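Local coordinates for CG4930 (Drosophila melanogaster, PDB 3ISM), which inhibits the nuclease EndoG by forming a complex with it, at residues E275-Y280 against S294-L299; L321-A326 against F340-K345. The protein carries 1 engineered substitution. One frame throughout, in Å; residues are numbered along the deposited sequence. Where two conformers were deposited one is given.

Contact 1. Residues E275-Y280 against S294-L299; sequences ELLQEY and SWIFNL
This is a buried, wholly apolar contact between two nearly antiparallel helices joined by a short turn, an alpha-hairpin in the C-terminal helical domain of the inhibitor. Residues 275-280 lie on helix 267-287 and residues 294-299 on helix 290-305; the axes of the two short segments run at 161° and come no closer than 13.4 Å. At that spacing the backbones do not meet, and only the ends of long side chains bridge the gap; no hydrogen bond crosses it.

Leu-277 does most of the work. Its CG is anti to the backbone N (chi1 -169°), which throws both methyls out toward the facing helix, where they fork between three partners. Leu-277 CD1 comes in the plane of the Trp-295 ring and meets its edge tip to tip, 3.6 Å from Trp-295 CZ3. The same methyl lies 3.8 Å from Ile-296 CD1, whose chain crosses the leucine obliquely. The other branch meets Leu-299 end to end, with Leu-277 CD2 3.8 Å from Leu-299 CD2. Within helix 290-305, Leu-299 CB sits over one face of the indole, offset toward the rim, so Trp-295 packs against its own helix on a face and against Leu-277 at an edge.

Tyr-280, one turn on from Leu-277, adds a looser touch: Tyr-280 CE2 is 4.2 Å from Trp-295 CZ3, the two chains crossing obliquely. Its hydroxyl is hydrogen-bonded to Arg-253 NH1, and Trp-295 rests on the same arginine.

Helix 238-261 packs along the hairpin, touching Tyr-280 through Ala-249 and Leu-299 through Phe-261, while helix 220-229 brings Tyr-222 against Leu-276 and Tyr-280.

Contact 2. Residues L321-A326 against F340-K345; sequences LGPSCA and FEFYEK
The short, weakly bonded helix 340-343 packs two consecutive aromatic residues onto a Gly-Pro step in the loop that follows helix 309-317. Phe-342 comes first. With CG anti to its backbone N (chi1 167°), its ring reaches toward the loop and takes Pro-323 on one face: Pro-323 CD stands 3.7 Å from the centroid of the Phe-342 ring, 22° off the normal, a CH-pi contact. Gly-322 CA approaches the same ring obliquely, 3.4 Å from Phe-342 CE2. Phe-297 of helix 290-305 meets Phe-342 edge-to-face, and the ring of Trp-312 also adjoins it.

Tyr-343 starts differently, its CG anti to the carbonyl carbon. The edge of Phe-342 is turned onto one face of the Tyr-343 ring, with Phe-342 CD2 over its centre, an edge-to-face (T-shaped) arrangement. The tyrosine hydroxyl arrives at the loop backbone, Tyr-343 OH lying 3.1 Å from Gly-322 CA, so the glycine backbone rests directly against both aromatic side chains. The polar tie across this buried interface is a bent hydrogen bond, Gly-322 N to Tyr-343 OH at 2.8 Å, with an N-H...O angle of 132°.

Overall arrangement
Followed from its N terminus, the chain reaches both contacts late, in its C-terminal helical domain, one after the other without nesting or crossing. Contact 1 closes the short turn between helices 267-287 and 290-305. After helix 309-317, contact 2 closes a loop of 13 residues free of helix and strand, bringing helix 340-343 back onto its start. Their centres are about 11 Å apart, and helix 290-305 joins them: Ile-296 CG1 lies 3.3 Å from Leu-321 O, and Phe-297 packs on Pro-323. Together they lay the C-terminal loop across the hairpin. Farther along that loop, Ala-326 O accepts a hydrogen bond from Arg-134 of the neighbouring CG8862 chain.

Contact 1. Residues E275-Y280 against S294-L299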
ATOM      1  N   GLU C 275      36.740  24.232 -10.924  1.00 36.75           N
ATOM      2  CA  GLU C 275      35.758  24.373  -9.854  1.00 36.71           C
ATOM      3  C   GLU C 275      34.350  24.246 -10.431  1.00 36.51           C
ATOM      4  O   GLU C 275      33.558  23.409  -9.984  1.00 36.58           O
ATOM      5  CB  GLU C 275      35.914  25.753  -9.210  1.00 36.75           C
ATOM      6  CG  GLU C 275      36.004  25.772  -7.697  1.00 37.03           C
ATOM      7  CD  GLU C 275      36.503  27.109  -7.172  1.00 37.05           C
ATOM      8  OE1 GLU C 275      37.430  27.680  -7.786  1.00 37.48           O
ATOM      9  OE2 GLU C 275      35.973  27.590  -6.147  1.00 37.61           O
ATOM     10  N   LEU C 276      34.061  25.075 -11.437  1.00 36.23           N
ATOM     11  CA  LEU C 276      32.748  25.108 -12.081  1.00 35.90           C
ATOM     12  C   LEU C 276      32.454  23.842 -12.894  1.00 35.71           C
ATOM     13  O   LEU C 276      31.344  23.308 -12.834  1.00 35.62           O
ATOM     14  CB  LEU C 276      32.609  26.361 -12.958  1.00 35.86           C
ATOM     15  CG  LEU C 276      31.333  26.521 -13.797  1.00 35.79           C
ATOM     16  CD1 LEU C 276      30.081  26.422 -12.940  1.00 35.54           C
ATOM     17  CD2 LEU C 276      31.340  27.829 -14.546  1.00 35.62           C
ATOM     18  N   LEU C 277      33.455  23.366 -13.631  1.00 35.49           N
ATOM     19  CA  LEU C 277      33.304  22.213 -14.514  1.00 35.42           C
ATOM     20  C   LEU C 277      32.919  20.940 -13.772  1.00 35.44           C
ATOM     21  O   LEU C 277      32.210  20.095 -14.320  1.00 35.30           O
ATOM     22  CB  LEU C 277      34.587  21.983 -15.320  1.00 35.47           C
ATOM     23  CG  LEU C 277      34.585  20.992 -16.494  1.00 35.71           C
ATOM     24  CD1 LEU C 277      33.461  21.270 -17.498  1.00 34.74           C
ATOM     25  CD2 LEU C 277      35.948  20.991 -17.188  1.00 35.21           C
ATOM     26  N   GLN C 278      33.379  20.810 -12.529  1.00 35.63           N
ATOM     27  CA  GLN C 278      33.031  19.657 -11.701  1.00 35.78           C
ATOM     28  C   GLN C 278      31.567  19.709 -11.247  1.00 35.63           C
ATOM     29  O   GLN C 278      30.875  18.683 -11.247  1.00 35.63           O
ATOM     30  CB  GLN C 278      33.974  19.528 -10.500  1.00 35.71           C
ATOM     31  CG  GLN C 278      33.883  18.173  -9.791  1.00 36.23           C
ATOM     32  CD  GLN C 278      34.897  18.005  -8.675  1.00 36.33           C
ATOM     33  OE1 GLN C 278      35.344  18.979  -8.066  1.00 37.07           O
ATOM     34  NE2 GLN C 278      35.259  16.755  -8.393  1.00 37.66           N
ATOM     35  N   GLU C 279      31.102  20.903 -10.880  1.00 35.51           N
ATOM     36  CA  GLU C 279      29.719  21.040 -10.454  0.50 35.62           C
ATOM     37  C   GLU C 279      28.730  21.075 -11.619  1.00 35.63           C
ATOM     38  O   GLU C 279      27.637  20.504 -11.522  1.00 35.33           O
ATOM     39  CB  GLU C 279      29.535  22.210  -9.483  0.50 35.65           C
ATOM     40  CG  GLU C 279      30.228  22.000  -8.123  0.50 35.68           C
ATOM     41  CD  GLU C 279      30.284  20.540  -7.677  0.50 35.47           C
ATOM     42  OE1 GLU C 279      29.223  19.870  -7.632  0.50 35.44           O
ATOM     43  OE2 GLU C 279      31.396  20.066  -7.358  0.50 34.75           O
ATOM     44  N   TYR C 280      29.120  21.697 -12.730  1.00 35.83           N
ATOM     45  CA  TYR C 280      28.301  21.649 -13.931  1.00 35.82           C
ATOM     46  C   TYR C 280      28.163  20.199 -14.419  1.00 36.00           C
ATOM     47  O   TYR C 280      27.062  19.776 -14.777  1.00 36.37           O
ATOM     48  CB  TYR C 280      28.836  22.580 -15.021  1.00 35.77           C
ATOM     49  CG  TYR C 280      28.264  22.310 -16.393  1.00 35.63           C
ATOM     50  CD1 TYR C 280      26.884  22.289 -16.615  1.00 35.44           C
ATOM     51  CD2 TYR C 280      29.102  22.081 -17.472  1.00 35.49           C
ATOM     52  CE1 TYR C 280      26.369  22.020 -17.873  1.00 35.47           C
ATOM     53  CE2 TYR C 280      28.594  21.828 -18.733  1.00 35.38           C
ATOM     54  CZ  TYR C 280      27.233  21.797 -18.928  1.00 35.55           C
ATOM     55  OH  TYR C 280      26.746  21.540 -20.186  1.00 35.94           O
ATOM     56  N   SER C 294      29.041  15.792 -25.612  1.00 32.66           N
ATOM     57  CA  SER C 294      29.490  16.283 -26.900  1.00 32.78           C
ATOM     58  C   SER C 294      30.535  17.383 -26.711  1.00 32.45           C
ATOM     59  O   SER C 294      31.624  17.321 -27.288  1.00 32.59           O
ATOM     60  CB  SER C 294      28.300  16.800 -27.712  1.00 32.78           C
ATOM     61  OG  SER C 294      27.158  15.995 -27.470  1.00 33.88           O
ATOM     62  N   TRP C 295      30.196  18.372 -25.882  1.00 31.97           N
ATOM     63  CA  TRP C 295      31.002  19.587 -25.699  1.00 31.32           C
ATOM     64  C   TRP C 295      32.320  19.337 -24.976  1.00 31.10           C
ATOM     65  O   TRP C 295      33.322  19.992 -25.280  1.00 30.42           O
ATOM     66  CB  TRP C 295      30.180  20.650 -24.957  1.00 31.28           C
ATOM     67  CG  TRP C 295      30.939  21.865 -24.445  1.00 31.21           C
ATOM     68  CD1 TRP C 295      31.192  23.023 -25.124  1.00 30.71           C
ATOM     69  CD2 TRP C 295      31.491  22.047 -23.129  1.00 31.19           C
ATOM     70  NE1 TRP C 295      31.873  23.908 -24.322  1.00 30.58           N
ATOM     71  CE2 TRP C 295      32.075  23.334 -23.095  1.00 30.49           C
ATOM     72  CE3 TRP C 295      31.554  21.245 -21.981  1.00 30.86           C
ATOM     73  CZ2 TRP C 295      32.714  23.839 -21.957  1.00 30.33           C
ATOM     74  CZ3 TRP C 295      32.190  21.748 -20.849  1.00 30.64           C
ATOM     75  CH2 TRP C 295      32.757  23.034 -20.846  1.00 30.79           C
ATOM     76  N   ILE C 296      32.325  18.402 -24.024  1.00 30.82           N
ATOM     77  CA  ILE C 296      33.540  18.154 -23.228  1.00 30.87           C
ATOM     78  C   ILE C 296      34.730  17.714 -24.107  1.00 30.80           C
ATOM     79  O   ILE C 296      35.887  18.026 -23.805  1.00 30.80           O
ATOM     80  CB  ILE C 296      33.278  17.211 -21.997  1.00 30.86           C
ATOM     81  CG1 ILE C 296      34.336  17.403 -20.908  1.00 30.30           C
ATOM     82  CG2 ILE C 296      33.124  15.731 -22.413  1.00 30.72           C
ATOM     83  CD1 ILE C 296      34.344  18.764 -20.274  1.00 29.31           C
ATOM     84  N   PHE C 297      34.417  17.043 -25.216  1.00 30.94           N
ATOM     85  CA  PHE C 297      35.393  16.668 -26.235  1.00 30.98           C
ATOM     86  C   PHE C 297      35.971  17.884 -26.947  1.00 30.94           C
ATOM     87  O   PHE C 297      37.174  17.922 -27.242  1.00 31.02           O
ATOM     88  CB  PHE C 297      34.756  15.744 -27.270  1.00 31.20           C
ATOM     89  CG  PHE C 297      34.792  14.295 -26.896  1.00 31.43           C
ATOM     90  CD1 PHE C 297      35.891  13.508 -27.220  1.00 31.64           C
ATOM     91  CD2 PHE C 297      33.718  13.708 -26.236  1.00 32.26           C
ATOM     92  CE1 PHE C 297      35.927  12.162 -26.884  1.00 31.87           C
ATOM     93  CE2 PHE C 297      33.739  12.358 -25.892  1.00 32.50           C
ATOM     94  CZ  PHE C 297      34.847  11.582 -26.217  1.00 32.22           C
ATOM     95  N   ASN C 298      35.110  18.864 -27.232  1.00 30.76           N
ATOM     96  CA  ASN C 298      35.540  20.139 -27.821  1.00 30.76           C
ATOM     97  C   ASN C 298      36.470  20.914 -26.888  1.00 30.49           C
ATOM     98  O   ASN C 298      37.479  21.468 -27.331  1.00 30.10           O
ATOM     99  CB  ASN C 298      34.334  21.014 -28.188  1.00 31.01           C
ATOM    100  CG  ASN C 298      33.420  20.368 -29.222  1.00 31.14           C
ATOM    101  OD1 ASN C 298      32.201  20.343 -29.049  1.00 31.54           O
ATOM    102  ND2 ASN C 298      34.004  19.855 -30.302  1.00 30.68           N
ATOM    103  N   LEU C 299      36.125  20.946 -25.599  1.00 30.24           N
ATOM    104  CA  LEU C 299      36.951  21.614 -24.599  1.00 30.25           C
ATOM    105  C   LEU C 299      38.323  20.953 -24.454  1.00 30.47           C
ATOM    106  O   LEU C 299      39.340  21.653 -24.416  1.00 30.51           O
ATOM    107  CB  LEU C 299      36.246  21.700 -23.248  1.00 29.99           C
ATOM    108  CG  LEU C 299      37.055  22.261 -22.070  1.00 30.02           C
ATOM    109  CD1 LEU C 299      37.467  23.699 -22.315  1.00 30.25           C
ATOM    110  CD2 LEU C 299      36.281  22.155 -20.766  1.00 30.14           C
TER

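Contact 2. Residues L321-A326 against F340-K345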
ATOM      1  N   LEU C 321      36.818  14.545 -15.269  1.00 30.51           N
ATOM      2  CA  LEU C 321      35.860  15.518 -15.797  1.00 30.25           C
ATOM      3  C   LEU C 321      35.466  15.238 -17.241  1.00 30.24           C
ATOM      4  O   LEU C 321      34.998  16.121 -17.966  1.00 30.03           O
ATOM      5  CB  LEU C 321      36.368  16.953 -15.604  1.00 30.13           C
ATOM      6  CG  LEU C 321      36.563  17.327 -14.124  1.00 30.30           C
ATOM      7  CD1 LEU C 321      36.950  18.794 -13.968  1.00 29.03           C
ATOM      8  CD2 LEU C 321      35.315  16.979 -13.272  1.00 28.81           C
ATOM      9  N   GLY C 322      35.637  13.983 -17.639  1.00 30.34           N
ATOM     10  CA  GLY C 322      35.261  13.537 -18.969  1.00 30.61           C
ATOM     11  C   GLY C 322      33.776  13.293 -19.084  1.00 30.78           C
ATOM     12  O   GLY C 322      33.007  13.758 -18.237  1.00 30.89           O
ATOM     13  N   PRO C 323      33.364  12.577 -20.143  1.00 30.81           N
ATOM     14  CA  PRO C 323      31.974  12.215 -20.371  1.00 30.95           C
ATOM     15  C   PRO C 323      31.320  11.624 -19.128  1.00 30.97           C
ATOM     16  O   PRO C 323      31.981  10.925 -18.347  1.00 31.06           O
ATOM     17  CB  PRO C 323      32.068  11.164 -21.481  1.00 30.99           C
ATOM     18  CG  PRO C 323      33.269  11.577 -22.265  1.00 30.93           C
ATOM     19  CD  PRO C 323      34.241  12.074 -21.219  1.00 31.11           C
ATOM     20  N   SER C 324      30.042  11.941 -18.928  1.00 30.81           N
ATOM     21  CA  SER C 324      29.279  11.356 -17.823  1.00 30.68           C
ATOM     22  C   SER C 324      29.066   9.864 -18.063  1.00 30.34           C
ATOM     23  O   SER C 324      28.890   9.446 -19.214  1.00 30.36           O
ATOM     24  CB  SER C 324      27.939  12.058 -17.686  1.00 30.60           C
ATOM     25  OG  SER C 324      27.262  11.638 -16.517  1.00 31.82           O
ATOM     26  N   CYS C 325      29.080   9.073 -16.985  1.00 30.16           N
ATOM     27  CA  CYS C 325      28.917   7.619 -17.099  0.50 29.64           C
ATOM     28  C   CYS C 325      28.325   6.975 -15.837  1.00 30.01           C
ATOM     29  O   CYS C 325      27.915   7.680 -14.902  1.00 30.12           O
ATOM     30  CB  CYS C 325      30.240   6.951 -17.509  0.50 29.70           C
ATOM     31  SG  CYS C 325      31.495   6.919 -16.240  0.50 27.18           S
ATOM     32  N   ALA C 326      28.255   5.635 -15.823  1.00 29.79           N
ATOM     33  CA  ALA C 326      27.637   4.878 -14.714  1.00 29.72           C
ATOM     34  C   ALA C 326      28.341   5.090 -13.384  1.00 29.82           C
ATOM     35  O   ALA C 326      27.846   4.685 -12.333  1.00 29.66           O
ATOM     36  CB  ALA C 326      27.567   3.382 -15.033  1.00 29.66           C
ATOM     37  N   PHE C 340      36.962   5.375 -21.691  1.00 33.27           N
ATOM     38  CA  PHE C 340      38.412   5.292 -21.513  1.00 33.42           C
ATOM     39  C   PHE C 340      39.125   6.166 -22.538  1.00 33.25           C
ATOM     40  O   PHE C 340      40.073   6.880 -22.206  1.00 33.25           O
ATOM     41  CB  PHE C 340      38.914   3.847 -21.658  1.00 33.84           C
ATOM     42  CG  PHE C 340      38.326   2.881 -20.666  1.00 34.26           C
ATOM     43  CD1 PHE C 340      38.660   2.954 -19.316  1.00 35.19           C
ATOM     44  CD2 PHE C 340      37.465   1.872 -21.092  1.00 35.43           C
ATOM     45  CE1 PHE C 340      38.119   2.049 -18.392  1.00 36.10           C
ATOM     46  CE2 PHE C 340      36.922   0.953 -20.180  1.00 36.00           C
ATOM     47  CZ  PHE C 340      37.249   1.042 -18.828  1.00 35.48           C
ATOM     48  N   GLU C 341      38.623   6.113 -23.773  1.00 33.06           N
ATOM     49  CA  GLU C 341      39.249   6.718 -24.955  1.00 33.09           C
ATOM     50  C   GLU C 341      39.402   8.240 -24.871  1.00 32.70           C
ATOM     51  O   GLU C 341      40.365   8.795 -25.408  1.00 32.59           O
ATOM     52  CB  GLU C 341      38.480   6.342 -26.242  1.00 33.29           C
ATOM     53  CG  GLU C 341      37.839   4.934 -26.267  1.00 34.14           C
ATOM     54  CD  GLU C 341      36.518   4.847 -25.474  1.00 35.74           C
ATOM     55  OE1 GLU C 341      35.721   5.818 -25.487  1.00 35.45           O
ATOM     56  OE2 GLU C 341      36.275   3.798 -24.835  1.00 36.15           O
ATOM     57  N   PHE C 342      38.447   8.904 -24.211  1.00 32.28           N
ATOM     58  CA  PHE C 342      38.472  10.365 -24.029  1.00 31.95           C
ATOM     59  C   PHE C 342      39.747  10.851 -23.331  1.00 31.95           C
ATOM     60  O   PHE C 342      40.316  11.880 -23.705  1.00 31.84           O
ATOM     61  CB  PHE C 342      37.235  10.844 -23.243  1.00 31.91           C
ATOM     62  CG  PHE C 342      37.338  12.273 -22.753  1.00 31.45           C
ATOM     63  CD1 PHE C 342      36.980  13.327 -23.577  1.00 30.70           C
ATOM     64  CD2 PHE C 342      37.805  12.556 -21.471  1.00 30.98           C
ATOM     65  CE1 PHE C 342      37.081  14.635 -23.141  1.00 30.35           C
ATOM     66  CE2 PHE C 342      37.915  13.858 -21.031  1.00 31.00           C
ATOM     67  CZ  PHE C 342      37.547  14.905 -21.872  1.00 31.03           C
ATOM     68  N   TYR C 343      40.176  10.106 -22.315  1.00 31.85           N
ATOM     69  CA  TYR C 343      41.319  10.482 -21.493  1.00 31.99           C
ATOM     70  C   TYR C 343      42.647  10.072 -22.115  1.00 31.97           C
ATOM     71  O   TYR C 343      43.695  10.585 -21.725  1.00 31.82           O
ATOM     72  CB  TYR C 343      41.207   9.852 -20.102  1.00 31.84           C
ATOM     73  CG  TYR C 343      39.985  10.269 -19.331  1.00 32.13           C
ATOM     74  CD1 TYR C 343      38.815   9.517 -19.390  1.00 31.14           C
ATOM     75  CD2 TYR C 343      39.992  11.421 -18.547  1.00 32.41           C
ATOM     76  CE1 TYR C 343      37.693   9.891 -18.692  1.00 31.97           C
ATOM     77  CE2 TYR C 343      38.858  11.815 -17.847  1.00 31.70           C
ATOM     78  CZ  TYR C 343      37.713  11.039 -17.922  1.00 31.88           C
ATOM     79  OH  TYR C 343      36.579  11.397 -17.224  1.00 31.74           O
ATOM     80  N   GLU C 344      42.601   9.147 -23.071  1.00 32.18           N
ATOM     81  CA  GLU C 344      43.815   8.601 -23.687  1.00 32.64           C
ATOM     82  C   GLU C 344      44.468   9.564 -24.692  1.00 32.76           C
ATOM     83  O   GLU C 344      44.587   9.261 -25.884  1.00 32.62           O
ATOM     84  CB  GLU C 344      43.540   7.221 -24.306  1.00 32.77           C
ATOM     85  CG  GLU C 344      43.528   6.078 -23.281  1.00 33.22           C
ATOM     86  CD  GLU C 344      42.788   4.840 -23.763  1.00 33.75           C
ATOM     87  OE1 GLU C 344      42.848   4.536 -24.969  1.00 33.91           O
ATOM     88  OE2 GLU C 344      42.140   4.167 -22.929  1.00 34.52           O
ATOM     89  N   LYS C 345      44.881  10.725 -24.183  1.00 32.95           N
ATOM     90  CA  LYS C 345      45.553  11.769 -24.955  1.00 33.03           C
ATOM     91  C   LYS C 345      46.660  12.415 -24.118  1.00 33.00           C
ATOM     92  O   LYS C 345      46.583  12.429 -22.888  1.00 32.87           O
ATOM     93  CB  LYS C 345      44.553  12.834 -25.430  1.00 33.00           C
ATOM     94  CG  LYS C 345      43.600  12.341 -26.503  1.00 33.35           C
ATOM     95  CD  LYS C 345      43.374  13.375 -27.585  1.00 34.62           C
ATOM     96  CE  LYS C 345      42.668  12.760 -28.783  1.00 35.12           C
ATOM     97  NZ  LYS C 345      43.375  11.542 -29.285  1.00 34.89           N
TER